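Local coordinates for hypothetical protein PH1933 (Pyrococcus horikoshii, PDB 1WWZ) that binds acetyl coenzyme A and is probably an N-acetyltransferase of the GNAT family, its acceptor substrate unknown, at residues 142-147 and 152-157; 86-91 and 134-139. All coordinates share one frame; numbering follows the deposited sequence.

Contact 1. Residues 142-147 and 152-157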
# COMPACT_ATOMS: atom_id res chain seq x y z
N LYS A 142 14.39 -7.47 7.57
CA LYS A 142 15.64 -7.46 8.31
C LYS A 142 16.64 -8.40 7.63
O LYS A 142 16.26 -9.45 7.11
CB LYS A 142 15.41 -7.92 9.75
CG LYS A 142 14.46 -7.04 10.55
CD LYS A 142 14.25 -7.59 11.95
CE LYS A 142 13.33 -6.70 12.76
NZ LYS A 142 13.87 -5.31 12.88
N LYS A 143 17.91 -8.01 7.64
CA LYS A 143 18.96 -8.84 7.04
C LYS A 143 19.17 -10.01 7.99
O LYS A 143 19.25 -9.82 9.20
CB LYS A 143 20.25 -8.03 6.90
CG LYS A 143 20.08 -6.79 6.04
CD LYS A 143 21.38 -6.00 5.94
CE LYS A 143 21.17 -4.70 5.18
NZ LYS A 143 22.42 -3.90 5.09
N VAL A 144 19.24 -11.22 7.45
CA VAL A 144 19.41 -12.39 8.30
C VAL A 144 20.47 -13.39 7.84
O VAL A 144 20.69 -14.41 8.49
CB VAL A 144 18.08 -13.14 8.47
CG1 VAL A 144 17.08 -12.26 9.19
CG2 VAL A 144 17.53 -13.54 7.10
N GLY A 145 21.12 -13.10 6.72
CA GLY A 145 22.14 -14.01 6.23
C GLY A 145 22.72 -13.56 4.91
O GLY A 145 22.35 -12.52 4.38
N LYS A 146 23.64 -14.35 4.38
CA LYS A 146 24.28 -14.01 3.11
C LYS A 146 24.72 -15.26 2.37
O LYS A 146 24.84 -16.34 2.94
CB LYS A 146 25.50 -13.13 3.35
CG LYS A 146 26.60 -13.83 4.13
CD LYS A 146 27.85 -12.97 4.25
CE LYS A 146 28.91 -13.66 5.10
NZ LYS A 146 28.41 -13.94 6.47
N SER A 147 24.95 -15.09 1.08
CA SER A 147 25.40 -16.16 0.20
C SER A 147 26.16 -15.48 -0.92
O SER A 147 25.57 -14.97 -1.86
CB SER A 147 24.21 -16.93 -0.37
OG SER A 147 24.65 -17.95 -1.24
N ARG A 152 20.26 -12.13 2.39
CA ARG A 152 18.90 -12.61 2.61
C ARG A 152 18.17 -11.74 3.62
O ARG A 152 18.70 -11.43 4.69
CB ARG A 152 18.90 -14.07 3.10
CG ARG A 152 17.50 -14.69 3.19
CD ARG A 152 17.54 -16.18 3.58
NE ARG A 152 17.89 -16.39 4.98
CZ ARG A 152 17.00 -16.63 5.95
NH1 ARG A 152 15.70 -16.70 5.68
NH2 ARG A 152 17.42 -16.78 7.21
N MET A 153 16.96 -11.33 3.26
CA MET A 153 16.15 -10.50 4.14
C MET A 153 14.82 -11.19 4.39
O MET A 153 14.31 -11.90 3.53
CB MET A 153 15.93 -9.12 3.53
CG MET A 153 17.23 -8.36 3.34
SD MET A 153 17.02 -6.67 2.79
CE MET A 153 16.55 -5.87 4.35
N ILE A 154 14.27 -10.96 5.58
CA ILE A 154 13.01 -11.60 5.93
C ILE A 154 12.10 -10.65 6.70
O ILE A 154 12.58 -9.75 7.40
CB ILE A 154 13.29 -12.85 6.81
CG1 ILE A 154 12.10 -13.80 6.79
CG2 ILE A 154 13.63 -12.43 8.23
CD1 ILE A 154 12.15 -14.78 5.64
N LYS A 155 10.80 -10.83 6.53
CA LYS A 155 9.79 -10.09 7.26
C LYS A 155 8.77 -11.04 7.90
O LYS A 155 8.16 -11.88 7.25
CB LYS A 155 9.10 -9.12 6.30
CG LYS A 155 8.02 -8.27 6.98
CD LYS A 155 7.34 -7.28 6.03
CE LYS A 155 6.18 -6.53 6.69
NZ LYS A 155 6.67 -5.74 7.81
N ARG A 156 8.63 -10.90 9.23
CA ARG A 156 7.73 -11.81 9.93
C ARG A 156 6.47 -11.08 10.40
O ARG A 156 6.47 -9.88 10.67
CB ARG A 156 8.48 -12.38 11.13
CG ARG A 156 9.74 -13.16 10.73
CD ARG A 156 10.38 -13.85 11.94
NE ARG A 156 11.74 -14.30 11.64
CZ ARG A 156 11.87 -15.42 10.91
NH1 ARG A 156 10.80 -16.05 10.46
NH2 ARG A 156 13.09 -15.92 10.67
N GLN A 157 5.35 -11.83 10.43
CA GLN A 157 4.09 -11.25 10.90
C GLN A 157 4.11 -11.04 12.42
O GLN A 157 3.94 -9.94 12.93
CB GLN A 157 2.93 -12.18 10.51
CG GLN A 157 2.24 -11.78 9.19
CD GLN A 157 0.91 -12.50 9.06
OE1 GLN A 157 0.40 -13.12 9.98
NE2 GLN A 157 0.34 -12.41 7.83
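Val-144 and Arg-152 make the tight end of this hairpin. CG2 of Val-144 lies over one face of the Arg-152 guanidinium, off its centre and 3.3 Å from CZ. With CG anti to the backbone N (chi1 -173°) and a bend at chi3, the arginine chain folds back beneath that methyl, while its NH1 forms salt bridges with Glu-122 and Glu-81. The other methyl of Val-144, CG1, packs on CG2 of Ile-154 at 3.6 Å, the two side chains running nearly at right angles. Replacing Arg-152 by alanine would probably cost Glu-122 its salt bridge, leave Glu-81 with Arg-156 and uncover CG2 of Val-144. The backbones are joined by four hydrogen bonds. Lys-142 and Ile-154 form a reciprocal pair, N to O 2.9 Å each way. Val-144 N then reaches Arg-152 O at 2.8 Å and Arg-152 N reaches Gly-145 O at 2.9 Å; both are straight at the hydrogen, but the first comes nearly head-on and the second from well above the carbonyl plane. Beside Lys-143, Met-153 points to the same face of the sheet, where its CE lies 4.0 Å from the lysine CG and the sulfur-bearing chain also packs on Tyr-136 and Glu-137 of helix 130-138. The outer strand is the loose side: Lys-142, Lys-143 and Lys-146 are exposed, and Lys-146 points away from the partner strand. Two residues, Val-144 and Gly-145, stand opposite the single Arg-152, a classic beta bulge in the C-terminal antiparallel hairpin that closes one edge of the GNAT sheet within this chain.

Contact 2. Residues 86-91 and 134-139. With ACO (acetyl coenzyme *a), chain C.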
# COMPACT_ATOMS: atom_id res chain seq x y z
N GLY A 86 6.54 -16.81 1.92
CA GLY A 86 6.27 -15.97 0.78
C GLY A 86 7.62 -15.49 0.30
O GLY A 86 8.58 -15.45 1.07
N ALA A 87 7.73 -15.16 -0.98
CA ALA A 87 9.00 -14.69 -1.52
C ALA A 87 8.78 -13.64 -2.58
O ALA A 87 7.73 -13.60 -3.21
CB ALA A 87 9.78 -15.87 -2.11
N ILE A 88 9.78 -12.78 -2.75
CA ILE A 88 9.77 -11.77 -3.79
C ILE A 88 10.91 -12.22 -4.70
O ILE A 88 12.06 -12.20 -4.29
CB ILE A 88 10.09 -10.35 -3.24
CG1 ILE A 88 9.05 -9.95 -2.19
CG2 ILE A 88 10.10 -9.34 -4.39
CD1 ILE A 88 9.27 -8.56 -1.57
N HIS A 89 10.58 -12.65 -5.92
CA HIS A 89 11.59 -13.13 -6.85
C HIS A 89 12.24 -12.04 -7.68
O HIS A 89 13.39 -12.15 -8.07
CB HIS A 89 11.00 -14.17 -7.81
CG HIS A 89 10.62 -15.46 -7.14
ND1 HIS A 89 11.51 -16.19 -6.38
CD2 HIS A 89 9.47 -16.16 -7.15
CE1 HIS A 89 10.92 -17.29 -5.95
NE2 HIS A 89 9.68 -17.30 -6.40
N GLU A 90 11.48 -10.99 -7.96
CA GLU A 90 11.99 -9.88 -8.75
C GLU A 90 11.21 -8.62 -8.40
O GLU A 90 10.06 -8.70 -7.99
CB GLU A 90 11.86 -10.19 -10.25
CG GLU A 90 12.62 -9.19 -11.10
CD GLU A 90 14.03 -8.97 -10.59
OE1 GLU A 90 14.88 -9.86 -10.78
OE2 GLU A 90 14.28 -7.91 -9.97
N PHE A 91 11.84 -7.47 -8.59
CA PHE A 91 11.22 -6.20 -8.24
C PHE A 91 12.03 -5.12 -8.95
O PHE A 91 13.18 -4.88 -8.60
CB PHE A 91 11.29 -6.05 -6.72
CG PHE A 91 10.75 -4.75 -6.19
CD1 PHE A 91 9.73 -4.07 -6.85
CD2 PHE A 91 11.21 -4.26 -4.97
CE1 PHE A 91 9.18 -2.91 -6.31
CE2 PHE A 91 10.66 -3.10 -4.42
CZ PHE A 91 9.65 -2.43 -5.09
N ASN A 134 17.39 -0.37 1.73
CA ASN A 134 16.83 0.71 2.54
C ASN A 134 15.31 0.65 2.46
O ASN A 134 14.62 0.75 3.47
CB ASN A 134 17.32 2.08 2.04
CG ASN A 134 16.66 3.24 2.79
OD1 ASN A 134 16.63 3.27 4.02
ND2 ASN A 134 16.14 4.20 2.04
N LEU A 135 14.79 0.47 1.25
CA LEU A 135 13.35 0.38 1.06
C LEU A 135 12.78 -0.81 1.84
O LEU A 135 11.79 -0.68 2.55
CB LEU A 135 13.01 0.24 -0.43
CG LEU A 135 11.53 0.07 -0.78
CD1 LEU A 135 10.70 1.16 -0.12
CD2 LEU A 135 11.36 0.10 -2.30
N TYR A 136 13.42 -1.97 1.71
CA TYR A 136 12.93 -3.15 2.41
C TYR A 136 12.92 -2.98 3.94
O TYR A 136 11.97 -3.40 4.60
CB TYR A 136 13.77 -4.38 2.05
CG TYR A 136 13.62 -4.84 0.61
CD1 TYR A 136 12.36 -4.90 0.00
CD2 TYR A 136 14.73 -5.24 -0.13
CE1 TYR A 136 12.22 -5.37 -1.31
CE2 TYR A 136 14.60 -5.70 -1.44
CZ TYR A 136 13.34 -5.76 -2.02
OH TYR A 136 13.20 -6.24 -3.31
N GLU A 137 13.96 -2.38 4.49
CA GLU A 137 14.03 -2.18 5.94
C GLU A 137 12.93 -1.24 6.43
O GLU A 137 12.41 -1.41 7.53
CB GLU A 137 15.41 -1.65 6.35
CG GLU A 137 16.56 -2.57 5.97
CD GLU A 137 17.88 -2.16 6.60
OE1 GLU A 137 18.21 -0.95 6.56
OE2 GLU A 137 18.59 -3.04 7.12
N LYS A 138 12.58 -0.26 5.61
CA LYS A 138 11.53 0.69 5.96
C LYS A 138 10.19 -0.02 6.08
O LYS A 138 9.27 0.46 6.74
CB LYS A 138 11.44 1.78 4.90
CG LYS A 138 12.58 2.77 4.99
CD LYS A 138 12.65 3.65 3.76
CE LYS A 138 13.48 4.88 4.06
NZ LYS A 138 12.84 6.06 3.42
N PHE A 139 10.09 -1.18 5.43
CA PHE A 139 8.86 -1.95 5.46
C PHE A 139 8.93 -3.14 6.41
O PHE A 139 8.09 -4.03 6.36
CB PHE A 139 8.50 -2.40 4.05
CG PHE A 139 7.78 -1.34 3.27
CD1 PHE A 139 6.39 -1.27 3.29
CD2 PHE A 139 8.48 -0.36 2.58
CE1 PHE A 139 5.71 -0.24 2.64
CE2 PHE A 139 7.82 0.67 1.92
CZ PHE A 139 6.43 0.73 1.95
N1A ACO C . 18.78 5.24 -2.13
C2A ACO C . 18.18 5.40 -0.95
N3A ACO C . 16.89 5.05 -0.65
C4A ACO C . 16.21 4.47 -1.73
C5A ACO C . 16.76 4.28 -2.98
C6A ACO C . 18.14 4.70 -3.18
N6A ACO C . 18.75 4.57 -4.36
N7A ACO C . 15.82 3.70 -3.83
C8A ACO C . 14.76 3.55 -3.09
N9A ACO C . 14.92 4.00 -1.78
C1B ACO C . 13.96 4.00 -0.68
C2B ACO C . 13.50 5.40 -0.24
O2B ACO C . 13.13 5.30 1.15
C3B ACO C . 12.36 5.72 -1.24
O3B ACO C . 11.48 6.65 -0.58
P3B ACO C . 11.55 8.25 -0.66
O7A ACO C . 12.89 8.58 -0.07
O8A ACO C . 10.45 8.72 0.16
O9A ACO C . 11.43 8.61 -2.09
C4B ACO C . 11.70 4.37 -1.40
O4B ACO C . 12.73 3.42 -1.02
C5B ACO C . 11.35 3.99 -2.83
O5B ACO C . 10.72 5.01 -3.57
P1A ACO C . 10.12 4.65 -5.00
O1A ACO C . 10.10 5.88 -5.79
O2A ACO C . 8.79 3.95 -4.79
O3A ACO C . 11.34 3.74 -5.60
P2A ACO C . 11.40 3.04 -6.97
O4A ACO C . 12.64 3.56 -7.58
O5A ACO C . 10.11 3.30 -7.67
O6A ACO C . 11.53 1.51 -6.69
CBP ACO C . 13.34 -0.20 -6.79
CCP ACO C . 12.67 0.87 -5.97
CDP ACO C . 14.43 -0.85 -5.87
CEP ACO C . 12.30 -1.24 -7.26
CAP ACO C . 13.99 0.49 -8.05
OAP ACO C . 14.97 1.43 -7.62
C9P ACO C . 14.69 -0.46 -9.06
O9P ACO C . 14.09 -0.93 -10.02
N8P ACO C . 16.01 -0.75 -8.81
C7P ACO C . 16.84 -1.64 -9.65
C6P ACO C . 16.48 -3.14 -9.52
C5P ACO C . 16.64 -3.66 -8.12
O5P ACO C . 17.67 -3.40 -7.44
N4P ACO C . 15.67 -4.40 -7.60
C3P ACO C . 15.47 -5.08 -6.31
C2P ACO C . 16.25 -6.39 -6.43
S1P ACO C . 15.99 -7.33 -4.83
C ACO C . 14.87 -8.29 -5.26
O ACO C . 14.28 -8.40 -6.44
CH3 ACO C . 14.09 -9.45 -4.40
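Phe-91 of the strand and Tyr-136 of the helix pass each other with their ends pointing roughly opposite ways, and the tyrosine OH comes in the plane of the phenylalanine ring to its edge, 3.3 Å from CD2. Having CG anti to its backbone N (chi1 178°) sets the Phe-91 ring against Leu-135 and Tyr-136, and CE2 meets CD2 of Leu-135 at 3.9 Å. One face of this ring takes methyl CEP of acetyl-CoA over its centre. Tyr-136 has CG beside the backbone N instead (chi1 -67°), which brings the end of its ring up to Phe-91 although CB does not point there; its OH stands 3.3 Å from the acetyl carbon C, and S1P lies at the ring edge. That hydroxyl is buried and has no hydrogen-bonding partner in the model. Ile-88 CD1 approaches the tyrosine ring obliquely at 4.4 Å. The cofactor is held by both segments: its N4P donates to Phe-91 O at 2.7 Å, and Asn-134 ND2 donates to N3A of the adenine at 2.9 Å. Glu-90, bent at chi2, returns OE2 to Phe-91 N, with Tyr-28 as a second partner. Strand and helix thus line the acetyl-CoA cleft of the GNAT fold, with a tyrosine beside the thioester, as in many relatives.

In the fold
Contact 2 is buried near the centre of the folded chain, while contact 1 lies at the sheet edge, with buried residues on strand 150-156 and exposed lysines on strand 142-147. Their chemistry follows: backbone bonding and glutamate salt bridges in the hairpin, aromatic and aliphatic packing around a thioester in the cleft. Helix 130-138 leads directly into strand 142-147, and both contacts reach the same mixed sheet. They also touch, for Met-153 CE packs on Tyr-136 CB at 3.9 Å, and Lys-155 NZ probably hydrogen-bonds Phe-139 O at 2.6 Å. Lys-155 further forms a salt bridge with a phosphate oxygen of a second acetyl-CoA, not the one in contact 2, so the hairpin takes part in cofactor binding.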